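Local coordinates for O-methyltransferase (Bacillus halodurans, PDB 2GPY) that probably transfers a methyl group from S-adenosylmethionine to a hydroxyl oxygen of a substrate that the structure does not identify, at the interface of chains A and B. Coordinates in Å, arbitrary orientation; residue numbers count along the deposited sequence, not the author numbering. Chains: chain A/B, O-methyltransferase.

Contact 1: the interface of chains A and B. Residues chain A 49, 52, 155, 200, 202, 210, 212; chain B 45, 48-49, 52, 202.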
loop_
_atom_site.group_PDB
_atom_site.type_symbol
_atom_site.label_atom_id
_atom_site.label_comp_id
_atom_site.label_asym_id
_atom_site.label_seq_id
_atom_site.Cartn_x
_atom_site.Cartn_y
_atom_site.Cartn_z
ATOM N N LEU A 49 3.747 1.819 -1.487
ATOM C CA LEU A 49 3.171 0.483 -1.268
ATOM C C LEU A 49 4.099 -0.338 -0.364
ATOM O O LEU A 49 3.650 -1.055 0.542
ATOM C CB LEU A 49 2.997 -0.244 -2.602
ATOM C CG LEU A 49 1.979 0.267 -3.622
ATOM C CD1 LEU A 49 2.188 -0.513 -4.945
ATOM C CD2 LEU A 49 0.561 0.101 -3.129
HETATM N N MSE A 52 3.887 0.639 3.254
HETATM C CA MSE A 52 2.653 0.110 3.860
HETATM C C MSE A 52 2.782 -1.349 4.290
HETATM O O MSE A 52 2.141 -1.786 5.254
HETATM C CB MSE A 52 1.485 0.192 2.871
HETATM C CG MSE A 52 1.205 1.547 2.285
HETATM SE SE MSE A 52 -0.132 1.415 0.880
HETATM C CE MSE A 52 -1.736 0.856 2.016
ATOM N N LEU A 155 4.778 -10.556 -0.334
ATOM C CA LEU A 155 4.336 -9.947 -1.593
ATOM C C LEU A 155 5.256 -10.274 -2.734
ATOM O O LEU A 155 6.470 -10.237 -2.579
ATOM C CB LEU A 155 4.368 -8.423 -1.487
ATOM C CG LEU A 155 3.571 -7.727 -0.408
ATOM C CD1 LEU A 155 3.819 -6.224 -0.593
ATOM C CD2 LEU A 155 2.101 -8.106 -0.591
ATOM N N ARG A 200 -3.781 -8.808 -7.670
ATOM C CA ARG A 200 -4.473 -7.683 -8.299
ATOM C C ARG A 200 -3.470 -6.784 -9.011
ATOM O O ARG A 200 -2.359 -6.568 -8.525
ATOM C CB ARG A 200 -5.279 -6.887 -7.273
ATOM C CG ARG A 200 -6.196 -5.863 -7.888
ATOM C CD ARG A 200 -7.272 -5.382 -6.910
ATOM N NE ARG A 200 -8.180 -4.435 -7.544
ATOM C CZ ARG A 200 -9.233 -4.776 -8.286
ATOM N NH1 ARG A 200 -9.531 -6.058 -8.489
ATOM N NH2 ARG A 200 -9.994 -3.832 -8.828
ATOM N N PHE A 202 -2.364 -3.120 -10.269
ATOM C CA PHE A 202 -2.505 -1.723 -9.922
ATOM C C PHE A 202 -1.957 -0.791 -10.990
ATOM O O PHE A 202 -0.978 -1.125 -11.658
ATOM C CB PHE A 202 -1.838 -1.478 -8.577
ATOM C CG PHE A 202 -2.728 -1.780 -7.425
ATOM C CD1 PHE A 202 -2.979 -3.104 -7.054
ATOM C CD2 PHE A 202 -3.357 -0.759 -6.739
ATOM C CE1 PHE A 202 -3.831 -3.389 -5.971
ATOM C CE2 PHE A 202 -4.208 -1.035 -5.664
ATOM C CZ PHE A 202 -4.438 -2.357 -5.291
ATOM N N ILE A 210 0.227 -7.044 -7.895
ATOM C CA ILE A 210 0.550 -7.215 -6.499
ATOM C C ILE A 210 -0.007 -8.559 -6.070
ATOM O O ILE A 210 -1.214 -8.721 -5.980
ATOM C CB ILE A 210 -0.065 -6.098 -5.626
ATOM C CG1 ILE A 210 0.482 -4.737 -6.077
ATOM C CG2 ILE A 210 0.255 -6.365 -4.174
ATOM C CD1 ILE A 210 -0.169 -3.538 -5.378
ATOM N N ILE A 212 -0.272 -11.442 -3.229
ATOM C CA ILE A 212 -0.129 -11.691 -1.800
ATOM C C ILE A 212 -0.134 -13.199 -1.590
ATOM O O ILE A 212 -1.061 -13.912 -2.015
ATOM C CB ILE A 212 -1.254 -11.014 -0.971
ATOM C CG1 ILE A 212 -1.363 -9.525 -1.358
ATOM C CG2 ILE A 212 -0.977 -11.185 0.537
ATOM C CD1 ILE A 212 -2.567 -8.808 -0.794
ATOM N N SER B 45 -9.641 -2.346 -4.759
ATOM C CA SER B 45 -8.256 -1.891 -4.566
ATOM C C SER B 45 -7.922 -1.665 -3.120
ATOM O O SER B 45 -6.850 -2.100 -2.658
ATOM C CB SER B 45 -7.976 -0.632 -5.389
ATOM O OG SER B 45 -7.854 -1.017 -6.734
ATOM N N HIS B 48 -7.476 -4.957 -1.276
ATOM C CA HIS B 48 -6.185 -5.588 -1.622
ATOM C C HIS B 48 -5.005 -4.916 -0.894
ATOM O O HIS B 48 -4.065 -5.593 -0.407
ATOM C CB HIS B 48 -5.973 -5.571 -3.125
ATOM C CG HIS B 48 -5.006 -6.619 -3.601
ATOM N ND1 HIS B 48 -5.314 -7.955 -3.584
ATOM C CD2 HIS B 48 -3.739 -6.529 -4.065
ATOM C CE1 HIS B 48 -4.281 -8.653 -4.030
ATOM N NE2 HIS B 48 -3.317 -7.810 -4.340
ATOM N N LEU B 49 -5.025 -3.592 -0.837
ATOM C CA LEU B 49 -3.979 -2.848 -0.123
ATOM C C LEU B 49 -4.019 -3.177 1.376
ATOM O O LEU B 49 -2.977 -3.334 2.024
ATOM C CB LEU B 49 -4.148 -1.353 -0.342
ATOM C CG LEU B 49 -3.951 -0.832 -1.783
ATOM C CD1 LEU B 49 -4.440 0.610 -1.832
ATOM C CD2 LEU B 49 -2.531 -0.951 -2.270
HETATM N N MSE B 52 -2.449 -6.482 2.008
HETATM C CA MSE B 52 -1.024 -6.328 1.880
HETATM C C MSE B 52 -0.424 -5.813 3.190
HETATM O O MSE B 52 0.664 -6.250 3.593
HETATM C CB MSE B 52 -0.753 -5.331 0.746
HETATM C CG MSE B 52 0.575 -5.340 0.266
HETATM SE SE MSE B 52 0.820 -3.946 -1.079
HETATM C CE MSE B 52 -0.744 -3.706 -1.655
ATOM N N PHE B 202 -3.551 7.817 -4.328
ATOM C CA PHE B 202 -3.569 6.768 -5.359
ATOM C C PHE B 202 -4.773 6.954 -6.276
ATOM O O PHE B 202 -5.884 7.109 -5.787
ATOM C CB PHE B 202 -3.627 5.371 -4.723
ATOM C CG PHE B 202 -2.292 4.857 -4.216
ATOM C CD1 PHE B 202 -1.118 5.597 -4.383
ATOM C CD2 PHE B 202 -2.206 3.607 -3.612
ATOM C CE1 PHE B 202 0.111 5.123 -3.914
ATOM C CE2 PHE B 202 -0.981 3.118 -3.144
ATOM C CZ PHE B 202 0.182 3.882 -3.302
#

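Contact 2: the interface of chains A and B. Residues chain A 8, 11-12, 15, 41; chain B 162, 200-201, 203.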
loop_
_atom_site.group_PDB
_atom_site.type_symbol
_atom_site.label_atom_id
_atom_site.label_comp_id
_atom_site.label_asym_id
_atom_site.label_seq_id
_atom_site.Cartn_x
_atom_site.Cartn_y
_atom_site.Cartn_z
ATOM N N LEU A 8 -4.831 15.019 -14.130
ATOM C CA LEU A 8 -4.534 14.200 -12.954
ATOM C C LEU A 8 -3.038 13.980 -12.763
ATOM O O LEU A 8 -2.535 14.105 -11.647
ATOM C CB LEU A 8 -5.274 12.864 -13.012
ATOM C CG LEU A 8 -5.255 11.982 -11.752
ATOM C CD1 LEU A 8 -5.614 12.757 -10.492
ATOM C CD2 LEU A 8 -6.190 10.799 -11.922
ATOM N N TYR A 11 -1.227 17.023 -11.446
ATOM C CA TYR A 11 -1.507 17.110 -10.015
ATOM C C TYR A 11 -0.647 16.141 -9.195
ATOM O O TYR A 11 -0.015 16.528 -8.212
ATOM C CB TYR A 11 -2.988 16.811 -9.765
ATOM C CG TYR A 11 -3.343 16.804 -8.300
ATOM C CD1 TYR A 11 -3.250 17.969 -7.542
ATOM C CD2 TYR A 11 -3.768 15.632 -7.668
ATOM C CE1 TYR A 11 -3.568 17.971 -6.181
ATOM C CE2 TYR A 11 -4.091 15.620 -6.307
ATOM C CZ TYR A 11 -3.989 16.790 -5.576
ATOM O OH TYR A 11 -4.301 16.795 -4.240
ATOM N N LEU A 12 -0.655 14.880 -9.602
ATOM C CA LEU A 12 0.048 13.833 -8.858
ATOM C C LEU A 12 1.572 13.984 -8.957
ATOM O O LEU A 12 2.289 13.718 -8.001
ATOM C CB LEU A 12 -0.419 12.463 -9.318
ATOM C CG LEU A 12 -1.901 12.107 -9.098
ATOM C CD1 LEU A 12 -2.141 10.690 -9.615
ATOM C CD2 LEU A 12 -2.306 12.189 -7.637
ATOM N N GLN A 15 3.580 16.347 -6.538
ATOM C CA GLN A 15 3.746 15.854 -5.174
ATOM C C GLN A 15 5.075 15.143 -4.942
ATOM O O GLN A 15 5.379 14.781 -3.800
ATOM C CB GLN A 15 2.570 14.941 -4.787
ATOM C CG GLN A 15 1.165 15.480 -5.159
ATOM C CD GLN A 15 0.879 16.923 -4.692
ATOM O OE1 GLN A 15 1.483 17.430 -3.737
ATOM N NE2 GLN A 15 -0.057 17.586 -5.375
ATOM N N LEU A 41 6.879 9.013 -10.998
ATOM C CA LEU A 41 5.584 8.819 -10.325
ATOM C C LEU A 41 5.377 7.365 -9.945
ATOM O O LEU A 41 4.962 7.047 -8.814
ATOM C CB LEU A 41 4.413 9.321 -11.181
ATOM C CG LEU A 41 3.022 9.233 -10.524
ATOM C CD1 LEU A 41 3.009 9.937 -9.152
ATOM C CD2 LEU A 41 1.927 9.794 -11.444
ATOM N N LEU B 162 -10.056 12.558 -4.796
ATOM C CA LEU B 162 -9.938 13.150 -6.132
ATOM C C LEU B 162 -11.283 13.547 -6.755
ATOM O O LEU B 162 -11.359 14.579 -7.430
ATOM C CB LEU B 162 -9.151 12.256 -7.099
ATOM C CG LEU B 162 -7.680 11.994 -6.761
ATOM C CD1 LEU B 162 -7.121 10.911 -7.690
ATOM C CD2 LEU B 162 -6.810 13.269 -6.806
ATOM N N ARG B 200 0.412 9.879 0.267
ATOM C CA ARG B 200 0.322 9.873 -1.194
ATOM C C ARG B 200 -1.117 9.620 -1.595
ATOM O O ARG B 200 -1.884 9.002 -0.838
ATOM C CB ARG B 200 1.233 8.811 -1.814
ATOM C CG ARG B 200 2.684 8.934 -1.366
ATOM C CD ARG B 200 3.652 8.675 -2.488
ATOM N NE ARG B 200 3.880 9.882 -3.272
ATOM C CZ ARG B 200 3.514 10.044 -4.535
ATOM N NH1 ARG B 200 2.899 9.065 -5.186
ATOM N NH2 ARG B 200 3.772 11.190 -5.149
ATOM N N ILE B 201 -1.487 10.112 -2.778
ATOM C CA ILE B 201 -2.845 9.900 -3.306
ATOM C C ILE B 201 -2.777 8.902 -4.433
ATOM O O ILE B 201 -2.013 9.113 -5.376
ATOM C CB ILE B 201 -3.480 11.207 -3.851
ATOM C CG1 ILE B 201 -3.659 12.235 -2.699
ATOM C CG2 ILE B 201 -4.853 10.866 -4.514
ATOM C CD1 ILE B 201 -3.979 13.602 -3.159
ATOM N N PRO B 203 -4.554 6.932 -7.606
ATOM C CA PRO B 203 -5.625 7.174 -8.570
ATOM C C PRO B 203 -6.458 5.911 -8.843
ATOM O O PRO B 203 -6.442 5.375 -9.968
ATOM C CB PRO B 203 -4.861 7.608 -9.831
ATOM C CG PRO B 203 -3.567 6.862 -9.750
ATOM C CD PRO B 203 -3.265 6.674 -8.276
#

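Contact 1: the interface of chains A and B
NE2 of the B:His48 imidazole is the best-held polar atom, gripped by one hydrogen bond across the interface. It donates to the backbone carbonyl O of A:Ile210 at 2.8 Å, with 157° at the hydrogen. The acceptor lies close to the ring plane. The donor, however, sits above the carbonyl plane, 39° out of it, and so misses the lone-pair direction. B:His48 reaches strands 197-202 and 208-213 of chain A from helix 40-53, with CG anti to the backbone N (chi1 -158°). Its ring is clamped on both faces. CB of A:Arg200 stands over the centre of one face, 3.5 Å from the ring centroid. CD1 of A:Ile212 covers the other face, offset toward the rim. The bond and the two aliphatic groups together fix the ring's rotation. A:Arg200 then runs on extended from CG to NE, and its guanidinium turns an edge toward OG of B:Ser45. NE stays 3.5 Å from OG of B:Ser45, a polar approach and not a hydrogen bond.

Further along the helix, B:Met52, a selenomethionine, crosses A:Leu155 at about a right angle. Its CG packs tightly against CD2 of A:Leu155, at 3.3 Å. Its chain bends at chi3, which carries CE to CD1 and CG2 of A:Ile210.

Near the two-fold axis A:Leu49 and B:Leu49 cross at about a right angle, tip to tip. Their CD2 methyls touch at 3.4 Å, also tight. CD2 of A:Leu49 meets CE2 at the rim of the B:Phe202 ring as well, at 3.4 Å. CD2 of B:Leu49 instead lies above the plane of the A:Phe202 ring, toward CE2 and CZ, because the two phenylalanine rings are turned differently about CB-CG. The ring of A:Phe202 also points its edge at the carbonyl O of B:Ser45.

The patch packs helix 40-53 on the partner's sheet and, at the axis, on its own twin, around a largely apolar centre. It probably helps hold the two methyltransferase subunits together as a symmetric dimer.

Contact 2: the interface of chains A and B
Helix 6-13 of chain A, with A:Gln15 just past its end, lies against the end of strand 197-202 of chain B. Two loop residues of chain B, B:Leu162 and B:Pro203, complete that surface. A:Leu41, on helix 40-53, touches its margin. The contact is apolar, and no hydrogen bond crosses it.

A:Tyr11 has CG anti to the backbone N (chi1 177°). CE2, on one edge of its ring, does much of the touching. It meets CD2 of B:Leu162 at 3.6 Å and CD1 of B:Ile201 at 3.7 Å. The phenol OH also rests on that isoleucine methyl, 3.4 Å from CD1, without a bond. A:Tyr11 and B:Ile201 cross at about a right angle. A:Gln15 folds back within its own chain, bent at chi2 (-51°). Its amide NE2 donates to the backbone O of A:Tyr11 at 3.0 Å, from above the carbonyl plane and with 137° at the hydrogen. The same NE2 stands over one face of the tyrosine ring, toward the rim. This second-shell amide probably helps to steady the ring. An alanine in place of A:Tyr11 would remove the ring edge and would probably loosen the packing on B:Leu162 and B:Ile201.

One turn earlier, A:Leu8 splits its two methyls between partners. CD1 meets CD1 of B:Leu162 at 3.7 Å, while CD2 faces CB of B:Pro203. A:Leu12 divides its branches similarly. CD1 leans on the proline ring, and CD2 lies over the backbone O and CB of B:Ile201.

At the margin the B:Arg200 chain bends at chi2 and chi3. NH2 comes to 4.0 Å from CB of A:Gln15, and NH1 approaches CD1 of A:Leu41. Both are loose contacts.

The patch docks the N-terminal helix of one subunit on its neighbour. It probably adds apolar area to the dimer and keeps that helix in place.

The centres of the C-alpha atoms of contact 1 and contact 2 lie about 17 Å apart, on one two-fold interface. Helix 40-53 of chain A and strand 197-202 of chain B take part in both. The residue at position 200 also serves both, through chain A in contact 1 and chain B in contact 2. Its side chain is shaped differently in each. Contact 1 is nearer the axis and includes a hydrogen bond, while contact 2 is apolar and lies farther out. Symmetry repeats each with the chains exchanged, so the N-terminal helices probably brace the central packing from both subunits.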